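Local coordinates for protein PAN2-PAN3 deadenylation complex catalytic subunit pan2 (Neurospora crassa, PDB 4CZW) that probably shortens the poly(A) tails of mRNA, releasing 5'-AMP, as catalytic subunit of the PAN2-PAN3 deadenylase, here represented by its pseudo-ubiquitin-hydrolase and exonuclease domains, at residues L54-Y59 with L342-N347; N206-P211 with S228-A233; L269-T274 with V388-Q393. All blocks are in the same frame, centred on the assembly; numbering follows the deposited sequence.

How the contacts relate
All three contacts lie in the pseudo-ubiquitin-hydrolase domain and reach the same mixed β-sheet. From the N terminus, residues 54-59, on helix 51-58, come first; their contact 1 partner, 342-347 on strand 339-347, lies 283 residues further on. Within that long loop, contact 2 closes a short one, bringing helix 227-235 back against residues 206-211. Contact 3 opens next at 269-274 and closes at 388-393, beyond strand 339-347, so contacts 1 and 3 cross. They also touch, Val56 CG1 lying 3.5 Å from Met391 CB. Contacts 2 and 3 run in series yet abut: strands 206-207 and 266-270 are neighbours, and Tyr210 OH probably donates to Thr271 O. Helix 51-58, helix 227-235 and the sheet are thereby joined.

Contact 1. Residues L54-Y59 with L342-N347; sequences LQVMHY and LVATVN
The Tyr59 ring has His58 ND1 over the centre of one face, 3.4 Å above its plane, and Gln55 OE1 at its edge, in plane; Val346 CG1 approaches it obliquely. Tyr59 CE2 lies in plane at the His58 ring edge. Beyond the two segments Tyr59 also meets the ring of Phe364. This is helix-on-sheet packing in the pseudo-ubiquitin-hydrolase domain: helix 51-58 lies over strand 339-347, the local axes 8.4 Å apart and only 15° from parallel. Ala344 and Val346 both point toward the helix, whereas Thr345 between them turns away to strand 321-334, the alternation of an extended strand. Val346 does most of the touching, its two methyls dividing the work. With CG1 anti to the backbone N, that branch meets Tyr59 CB at 3.6 Å, the two side chains crossing at about a right angle. The other branch goes to Val56, whose own CG2 is anti to the carbonyl carbon and beside the backbone N. There the two valines cross obliquely. Ala344 is met by both Gln55 and Val56, so one small methyl sits against neighbouring residues of the helix. No hydrogen bond joins the segments; the closest valine-valine approach is Val56 CG2 to Val346 CG2, at 3.7 Å.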
loop_
_atom_site.group_PDB
_atom_site.type_symbol
_atom_site.label_atom_id
_atom_site.label_comp_id
_atom_site.label_asym_id
_atom_site.label_seq_id
_atom_site.Cartn_x
_atom_site.Cartn_y
_atom_site.Cartn_z
ATOM N N LEU A 54 3.822 1.677 -5.212
ATOM C CA LEU A 54 3.433 1.504 -3.817
ATOM C C LEU A 54 4.639 1.605 -2.888
ATOM O O LEU A 54 4.546 2.163 -1.795
ATOM C CB LEU A 54 2.728 0.159 -3.621
ATOM C CG LEU A 54 1.369 -0.005 -4.305
ATOM C CD1 LEU A 54 0.835 -1.416 -4.113
ATOM C CD2 LEU A 54 0.376 1.021 -3.781
ATOM N N GLN A 55 5.771 1.064 -3.332
ATOM C CA GLN A 55 7.005 1.118 -2.556
ATOM C C GLN A 55 7.492 2.553 -2.406
ATOM O O GLN A 55 7.797 3.005 -1.303
ATOM C CB GLN A 55 8.096 0.266 -3.210
ATOM C CG GLN A 55 7.821 -1.231 -3.213
ATOM C CD GLN A 55 8.083 -1.886 -1.869
ATOM O OE1 GLN A 55 8.351 -1.211 -0.875
ATOM N NE2 GLN A 55 8.011 -3.211 -1.836
ATOM N N VAL A 56 7.561 3.263 -3.529
ATOM C CA VAL A 56 8.034 4.642 -3.551
ATOM C C VAL A 56 7.162 5.543 -2.677
ATOM O O VAL A 56 7.671 6.388 -1.939
ATOM C CB VAL A 56 8.068 5.195 -4.991
ATOM C CG1 VAL A 56 8.417 6.666 -4.989
ATOM C CG2 VAL A 56 9.067 4.417 -5.832
HETATM N N MSE A 57 5.850 5.347 -2.753
HETATM C CA MSE A 57 4.913 6.122 -1.946
HETATM C C MSE A 57 5.039 5.795 -0.461
HETATM O O MSE A 57 4.893 6.673 0.389
HETATM C CB MSE A 57 3.476 5.877 -2.408
HETATM C CG MSE A 57 3.159 6.412 -3.794
HETATM SE SE MSE A 57 1.303 6.092 -4.295
HETATM C CE MSE A 57 0.434 7.124 -2.888
ATOM N N HIS A 58 5.308 4.528 -0.155
ATOM C CA HIS A 58 5.391 4.069 1.229
ATOM C C HIS A 58 6.547 4.715 1.985
ATOM O O HIS A 58 6.424 5.033 3.168
ATOM C CB HIS A 58 5.534 2.546 1.282
ATOM C CG HIS A 58 5.818 2.017 2.653
ATOM N ND1 HIS A 58 7.057 1.547 3.028
ATOM C CD2 HIS A 58 5.024 1.896 3.745
ATOM C CE1 HIS A 58 7.014 1.152 4.289
ATOM N NE2 HIS A 58 5.791 1.354 4.746
ATOM N N TYR A 59 7.669 4.901 1.300
ATOM C CA TYR A 59 8.840 5.506 1.923
ATOM C C TYR A 59 8.849 7.015 1.718
ATOM O O TYR A 59 9.881 7.670 1.867
ATOM C CB TYR A 59 10.121 4.872 1.380
ATOM C CG TYR A 59 10.281 3.426 1.794
ATOM C CD1 TYR A 59 10.798 3.096 3.041
ATOM C CD2 TYR A 59 9.903 2.394 0.948
ATOM C CE1 TYR A 59 10.940 1.777 3.429
ATOM C CE2 TYR A 59 10.041 1.071 1.327
ATOM C CZ TYR A 59 10.561 0.769 2.568
ATOM O OH TYR A 59 10.701 -0.545 2.951
ATOM N N LEU A 342 8.385 -3.159 -14.108
ATOM C CA LEU A 342 8.827 -2.038 -13.288
ATOM C C LEU A 342 9.510 -2.458 -11.990
ATOM O O LEU A 342 9.126 -3.440 -11.356
ATOM C CB LEU A 342 7.639 -1.133 -12.969
ATOM C CG LEU A 342 6.776 -0.759 -14.173
ATOM C CD1 LEU A 342 5.550 0.022 -13.737
ATOM C CD2 LEU A 342 7.583 0.030 -15.191
ATOM N N VAL A 343 10.530 -1.698 -11.606
ATOM C CA VAL A 343 11.177 -1.863 -10.311
ATOM C C VAL A 343 11.198 -0.517 -9.599
ATOM O O VAL A 343 10.824 0.503 -10.180
ATOM C CB VAL A 343 12.614 -2.403 -10.440
ATOM C CG1 VAL A 343 12.618 -3.738 -11.174
ATOM C CG2 VAL A 343 13.500 -1.390 -11.151
ATOM N N ALA A 344 11.631 -0.511 -8.343
ATOM C CA ALA A 344 11.683 0.725 -7.575
ATOM C C ALA A 344 13.025 0.890 -6.872
ATOM O O ALA A 344 13.451 0.020 -6.113
ATOM C CB ALA A 344 10.548 0.766 -6.563
ATOM N N THR A 345 13.690 2.008 -7.141
ATOM C CA THR A 345 14.923 2.355 -6.450
ATOM C C THR A 345 14.636 3.472 -5.455
ATOM O O THR A 345 14.411 4.618 -5.844
ATOM C CB THR A 345 16.027 2.793 -7.427
ATOM O OG1 THR A 345 15.557 3.888 -8.223
ATOM C CG2 THR A 345 16.412 1.640 -8.342
ATOM N N VAL A 346 14.638 3.131 -4.170
ATOM C CA VAL A 346 14.193 4.051 -3.130
ATOM C C VAL A 346 15.235 4.243 -2.029
ATOM O O VAL A 346 15.872 3.287 -1.589
ATOM C CB VAL A 346 12.876 3.553 -2.487
ATOM C CG1 VAL A 346 12.405 4.509 -1.403
ATOM C CG2 VAL A 346 11.800 3.373 -3.546
ATOM N N ASN A 347 15.407 5.489 -1.596
ATOM C CA ASN A 347 16.210 5.789 -0.417
ATOM C C ASN A 347 15.349 5.654 0.836
ATOM O O ASN A 347 14.587 6.559 1.175
ATOM C CB ASN A 347 16.807 7.196 -0.513
ATOM C CG ASN A 347 17.915 7.437 0.499
ATOM O OD1 ASN A 347 17.884 6.919 1.615
ATOM N ND2 ASN A 347 18.906 8.229 0.107
#

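Contact 2. Residues N206-P211 with S228-A233; sequences NKLCYP and SQVLKA
Val230 has CG1 anti to its backbone N (chi1 173°), which carries this methyl from the helix to the chain at 208-210, while Leu208 and Tyr210 both hold CG anti to the carbonyl carbon (chi1 -64° and -53°). These torsions place Val230 CG1 at the middle of the contact. It touches Leu208 CB at 3.6 Å, the two side chains crossing at about a right angle, and Tyr210 CE1 at 3.7 Å, where the ring is met obliquely. The carbonyl oxygen of Cys209 also lies against it, Cys209 O to Val230 CG1 being 3.3 Å. Further along, Leu208 CD2 comes to Leu231 CA at 4.1 Å. One turn after Val230, Ala233 points toward the chain and places its methyl 4.0 Å from Cys209 CB, at the more exposed margin. Helix 227-235 of the pseudo-ubiquitin-hydrolase domain thus packs on the extended chain that follows the short strand 206-207. Tyr210 starts away from the helix, and its hydroxyl is held elsewhere, by Trp282 NE1 and Thr271 O. With no hydrogen bond between the segments, cohesion here rests on apolar contact, and the two hydrogen bonds at the hydroxyl are likely to fix how the tyrosine ring is presented to the valine.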
loop_
_atom_site.group_PDB
_atom_site.type_symbol
_atom_site.label_atom_id
_atom_site.label_comp_id
_atom_site.label_asym_id
_atom_site.label_seq_id
_atom_site.Cartn_x
_atom_site.Cartn_y
_atom_site.Cartn_z
ATOM N N ASN A 206 2.728 16.386 -11.953
ATOM C CA ASN A 206 3.303 17.167 -13.042
ATOM C C ASN A 206 4.075 16.311 -14.040
ATOM O O ASN A 206 4.504 15.201 -13.724
ATOM C CB ASN A 206 4.214 18.259 -12.485
ATOM C CG ASN A 206 3.440 19.373 -11.810
ATOM O OD1 ASN A 206 3.263 19.376 -10.592
ATOM N ND2 ASN A 206 2.969 20.327 -12.605
ATOM N N LYS A 207 4.242 16.837 -15.250
ATOM C CA LYS A 207 4.962 16.135 -16.306
ATOM C C LYS A 207 6.192 16.922 -16.742
ATOM O O LYS A 207 6.127 18.137 -16.918
ATOM C CB LYS A 207 4.049 15.890 -17.508
ATOM C CG LYS A 207 2.772 15.132 -17.188
ATOM C CD LYS A 207 1.913 14.960 -18.431
ATOM C CE LYS A 207 0.616 14.233 -18.117
ATOM N NZ LYS A 207 -0.230 14.066 -19.331
ATOM N N LEU A 208 7.310 16.225 -16.916
ATOM C CA LEU A 208 8.543 16.865 -17.361
ATOM C C LEU A 208 8.427 17.312 -18.814
ATOM O O LEU A 208 7.651 16.749 -19.586
ATOM C CB LEU A 208 9.734 15.920 -17.192
ATOM C CG LEU A 208 10.084 15.508 -15.760
ATOM C CD1 LEU A 208 11.379 14.710 -15.730
ATOM C CD2 LEU A 208 10.176 16.725 -14.853
ATOM N N CYS A 209 9.200 18.329 -19.180
ATOM C CA CYS A 209 9.171 18.866 -20.537
ATOM C C CYS A 209 10.586 19.087 -21.067
ATOM O O CYS A 209 11.430 19.667 -20.383
ATOM C CB CYS A 209 8.378 20.172 -20.577
ATOM S SG CYS A 209 8.175 20.874 -22.230
ATOM N N TYR A 210 10.836 18.627 -22.289
ATOM C CA TYR A 210 12.168 18.702 -22.879
ATOM C C TYR A 210 12.208 19.646 -24.078
ATOM O O TYR A 210 11.235 19.748 -24.825
ATOM C CB TYR A 210 12.640 17.305 -23.294
ATOM C CG TYR A 210 12.553 16.281 -22.186
ATOM C CD1 TYR A 210 13.565 16.161 -21.242
ATOM C CD2 TYR A 210 11.457 15.434 -22.083
ATOM C CE1 TYR A 210 13.487 15.227 -20.226
ATOM C CE2 TYR A 210 11.372 14.497 -21.072
ATOM C CZ TYR A 210 12.389 14.397 -20.146
ATOM O OH TYR A 210 12.306 13.464 -19.138
ATOM N N PRO A 211 13.341 20.342 -24.265
ATOM C CA PRO A 211 13.521 21.269 -25.388
ATOM C C PRO A 211 13.770 20.552 -26.713
ATOM O O PRO A 211 13.654 19.326 -26.779
ATOM C CB PRO A 211 14.749 22.080 -24.973
ATOM C CG PRO A 211 15.531 21.143 -24.124
ATOM C CD PRO A 211 14.512 20.333 -23.369
ATOM N N SER A 228 16.837 20.659 -13.407
ATOM C CA SER A 228 16.154 21.826 -12.863
ATOM C C SER A 228 15.426 22.595 -13.962
ATOM O O SER A 228 14.330 23.115 -13.749
ATOM C CB SER A 228 17.148 22.743 -12.146
ATOM O OG SER A 228 17.766 22.075 -11.060
ATOM N N GLN A 229 16.043 22.656 -15.138
ATOM C CA GLN A 229 15.450 23.333 -16.286
ATOM C C GLN A 229 14.269 22.545 -16.844
ATOM O O GLN A 229 13.267 23.125 -17.263
ATOM C CB GLN A 229 16.500 23.551 -17.376
ATOM C CG GLN A 229 17.591 24.540 -16.999
ATOM C CD GLN A 229 18.762 24.510 -17.962
ATOM O OE1 GLN A 229 18.903 23.580 -18.757
ATOM N NE2 GLN A 229 19.609 25.531 -17.896
ATOM N N VAL A 230 14.396 21.222 -16.851
ATOM C CA VAL A 230 13.336 20.349 -17.342
ATOM C C VAL A 230 12.130 20.392 -16.405
ATOM O O VAL A 230 10.981 20.403 -16.852
ATOM C CB VAL A 230 13.834 18.895 -17.495
ATOM C CG1 VAL A 230 12.685 17.960 -17.832
ATOM C CG2 VAL A 230 14.914 18.819 -18.564
ATOM N N LEU A 231 12.401 20.430 -15.105
ATOM C CA LEU A 231 11.346 20.537 -14.102
ATOM C C LEU A 231 10.607 21.867 -14.221
ATOM O O LEU A 231 9.377 21.911 -14.170
ATOM C CB LEU A 231 11.928 20.383 -12.696
ATOM C CG LEU A 231 10.959 20.611 -11.534
ATOM C CD1 LEU A 231 9.772 19.668 -11.630
ATOM C CD2 LEU A 231 11.671 20.444 -10.202
ATOM N N LYS A 232 11.367 22.947 -14.377
ATOM C CA LYS A 232 10.796 24.281 -14.525
ATOM C C LYS A 232 9.915 24.375 -15.766
ATOM O O LYS A 232 8.832 24.962 -15.729
ATOM C CB LYS A 232 11.907 25.332 -14.591
ATOM C CG LYS A 232 11.426 26.720 -14.982
ATOM C CD LYS A 232 12.572 27.715 -15.032
ATOM C CE LYS A 232 12.096 29.077 -15.508
ATOM N NZ LYS A 232 10.997 29.611 -14.657
ATOM N N ALA A 233 10.385 23.788 -16.862
ATOM C CA ALA A 233 9.648 23.807 -18.120
ATOM C C ALA A 233 8.354 23.006 -18.016
ATOM O O ALA A 233 7.369 23.312 -18.687
ATOM C CB ALA A 233 10.516 23.269 -19.245
#

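Contact 3. Residues L269-T274 with V388-Q393; sequences LCTEIT and VVVMFQ
Strands 266-270 and 385-394 run antiparallel, Leu269 and Val390 forming a hydrogen-bonded pair and Cys270 and Val389 the non-hydrogen-bonded pair beside it, with Val390 N donating almost straight to Leu269 O (2.8 Å, 170°) in the carbonyl plane, Leu269 N returning an equally short but more bent bond to Val390 O (140°), and Thr271 N continuing the ladder, nearly straight, to Val388 O from above that carbonyl plane. They belong to the mixed β-sheet of the pseudo-ubiquitin-hydrolase domain, and a classic beta bulge lies at Val388 and Val389, which both face Val329 of the strand on the other side. On the face bearing Leu269 and Val390, Leu269 CD1 meets Phe392 CD2 obliquely at 4.0 Å. Thr271 has OG1 in the crowded position between its backbone N and carbonyl carbon (chi1 56°), where the hydroxyl hydrogen-bonds Pro387 O. An alanine here would remove OG1 and CG2 and would probably loosen the join at the bulge, losing the Pro387 bond and the methyl contact with Val390. In that methyl contact, Thr271 CG2 lies 4.0 Å from Val390 CG2.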
loop_
_atom_site.group_PDB
_atom_site.type_symbol
_atom_site.label_atom_id
_atom_site.label_comp_id
_atom_site.label_asym_id
_atom_site.label_seq_id
_atom_site.Cartn_x
_atom_site.Cartn_y
_atom_site.Cartn_z
ATOM N N LEU A 269 6.485 13.370 -10.161
ATOM C CA LEU A 269 6.863 13.809 -11.501
ATOM C C LEU A 269 6.870 12.671 -12.519
ATOM O O LEU A 269 7.472 11.623 -12.290
ATOM C CB LEU A 269 8.242 14.470 -11.466
ATOM C CG LEU A 269 8.405 15.691 -10.560
ATOM C CD1 LEU A 269 9.854 16.151 -10.536
ATOM C CD2 LEU A 269 7.487 16.817 -11.010
ATOM N N CYS A 270 6.201 12.891 -13.646
ATOM C CA CYS A 270 6.247 11.954 -14.763
ATOM C C CYS A 270 7.304 12.396 -15.769
ATOM O O CYS A 270 7.297 13.538 -16.227
ATOM C CB CYS A 270 4.879 11.843 -15.440
ATOM S SG CYS A 270 3.623 11.004 -14.449
ATOM N N THR A 271 8.210 11.486 -16.108
ATOM C CA THR A 271 9.350 11.814 -16.958
ATOM C C THR A 271 8.951 12.083 -18.407
ATOM O O THR A 271 9.569 12.910 -19.079
ATOM C CB THR A 271 10.402 10.691 -16.937
ATOM O OG1 THR A 271 9.791 9.455 -17.328
ATOM C CG2 THR A 271 10.990 10.541 -15.542
ATOM N N GLU A 272 7.924 11.378 -18.876
ATOM C CA GLU A 272 7.420 11.526 -20.242
ATOM C C GLU A 272 8.509 11.309 -21.291
ATOM O O GLU A 272 8.614 12.066 -22.255
ATOM C CB GLU A 272 6.781 12.905 -20.432
ATOM C CG GLU A 272 5.635 13.195 -19.477
ATOM C CD GLU A 272 4.498 12.202 -19.613
ATOM O OE1 GLU A 272 3.612 12.424 -20.464
ATOM O OE2 GLU A 272 4.489 11.201 -18.866
ATOM N N ILE A 273 9.316 10.272 -21.096
ATOM C CA ILE A 273 10.364 9.921 -22.048
ATOM C C ILE A 273 9.768 9.245 -23.280
ATOM O O ILE A 273 9.184 8.167 -23.181
ATOM C CB ILE A 273 11.411 8.989 -21.414
ATOM C CG1 ILE A 273 12.051 9.659 -20.196
ATOM C CG2 ILE A 273 12.467 8.603 -22.435
ATOM C CD1 ILE A 273 13.008 8.764 -19.439
ATOM N N THR A 274 9.919 9.880 -24.439
ATOM C CA THR A 274 9.300 9.379 -25.662
ATOM C C THR A 274 10.302 9.140 -26.789
ATOM O O THR A 274 10.165 8.187 -27.555
ATOM C CB THR A 274 8.214 10.348 -26.174
ATOM O OG1 THR A 274 8.780 11.654 -26.345
ATOM C CG2 THR A 274 7.062 10.428 -25.187
ATOM N N VAL A 388 10.479 6.415 -14.883
ATOM C CA VAL A 388 9.119 6.721 -15.308
ATOM C C VAL A 388 8.478 7.746 -14.379
ATOM O O VAL A 388 7.976 8.776 -14.828
ATOM C CB VAL A 388 8.244 5.456 -15.352
ATOM C CG1 VAL A 388 6.827 5.806 -15.774
ATOM C CG2 VAL A 388 8.845 4.432 -16.297
ATOM N N VAL A 389 8.497 7.453 -13.083
ATOM C CA VAL A 389 7.962 8.368 -12.083
ATOM C C VAL A 389 9.040 8.738 -11.069
ATOM O O VAL A 389 9.717 7.865 -10.523
ATOM C CB VAL A 389 6.752 7.761 -11.344
ATOM C CG1 VAL A 389 6.161 8.773 -10.372
ATOM C CG2 VAL A 389 5.699 7.296 -12.337
ATOM N N VAL A 390 9.201 10.034 -10.827
ATOM C CA VAL A 390 10.187 10.523 -9.870
ATOM C C VAL A 390 9.489 11.210 -8.700
ATOM O O VAL A 390 8.624 12.062 -8.901
ATOM C CB VAL A 390 11.176 11.498 -10.534
ATOM C CG1 VAL A 390 12.169 12.026 -9.515
ATOM C CG2 VAL A 390 11.903 10.813 -11.679
HETATM N N MSE A 391 9.867 10.840 -7.480
HETATM C CA MSE A 391 9.178 11.331 -6.291
HETATM C C MSE A 391 10.057 12.210 -5.407
HETATM O O MSE A 391 11.083 11.766 -4.891
HETATM C CB MSE A 391 8.650 10.155 -5.468
HETATM C CG MSE A 391 7.743 10.553 -4.316
HETATM SE SE MSE A 391 5.963 11.086 -4.907
HETATM C CE MSE A 391 5.353 9.379 -5.629
ATOM N N PHE A 392 9.639 13.461 -5.234
ATOM C CA PHE A 392 10.294 14.374 -4.306
ATOM C C PHE A 392 9.352 14.740 -3.166
ATOM O O PHE A 392 8.134 14.763 -3.340
ATOM C CB PHE A 392 10.751 15.651 -5.018
ATOM C CG PHE A 392 11.986 15.480 -5.854
ATOM C CD1 PHE A 392 13.245 15.620 -5.291
ATOM C CD2 PHE A 392 11.890 15.200 -7.205
ATOM C CE1 PHE A 392 14.384 15.471 -6.059
ATOM C CE2 PHE A 392 13.027 15.052 -7.980
ATOM C CZ PHE A 392 14.274 15.186 -7.405
ATOM N N GLN A 393 9.921 15.019 -1.999
ATOM C CA GLN A 393 9.157 15.596 -0.902
ATOM C C GLN A 393 10.014 16.648 -0.214
ATOM O O GLN A 393 11.239 16.634 -0.340
ATOM C CB GLN A 393 8.706 14.526 0.097
ATOM C CG GLN A 393 9.736 14.177 1.158
ATOM C CD GLN A 393 9.109 13.557 2.393
ATOM O OE1 GLN A 393 7.922 13.229 2.402
ATOM N NE2 GLN A 393 9.903 13.400 3.445
#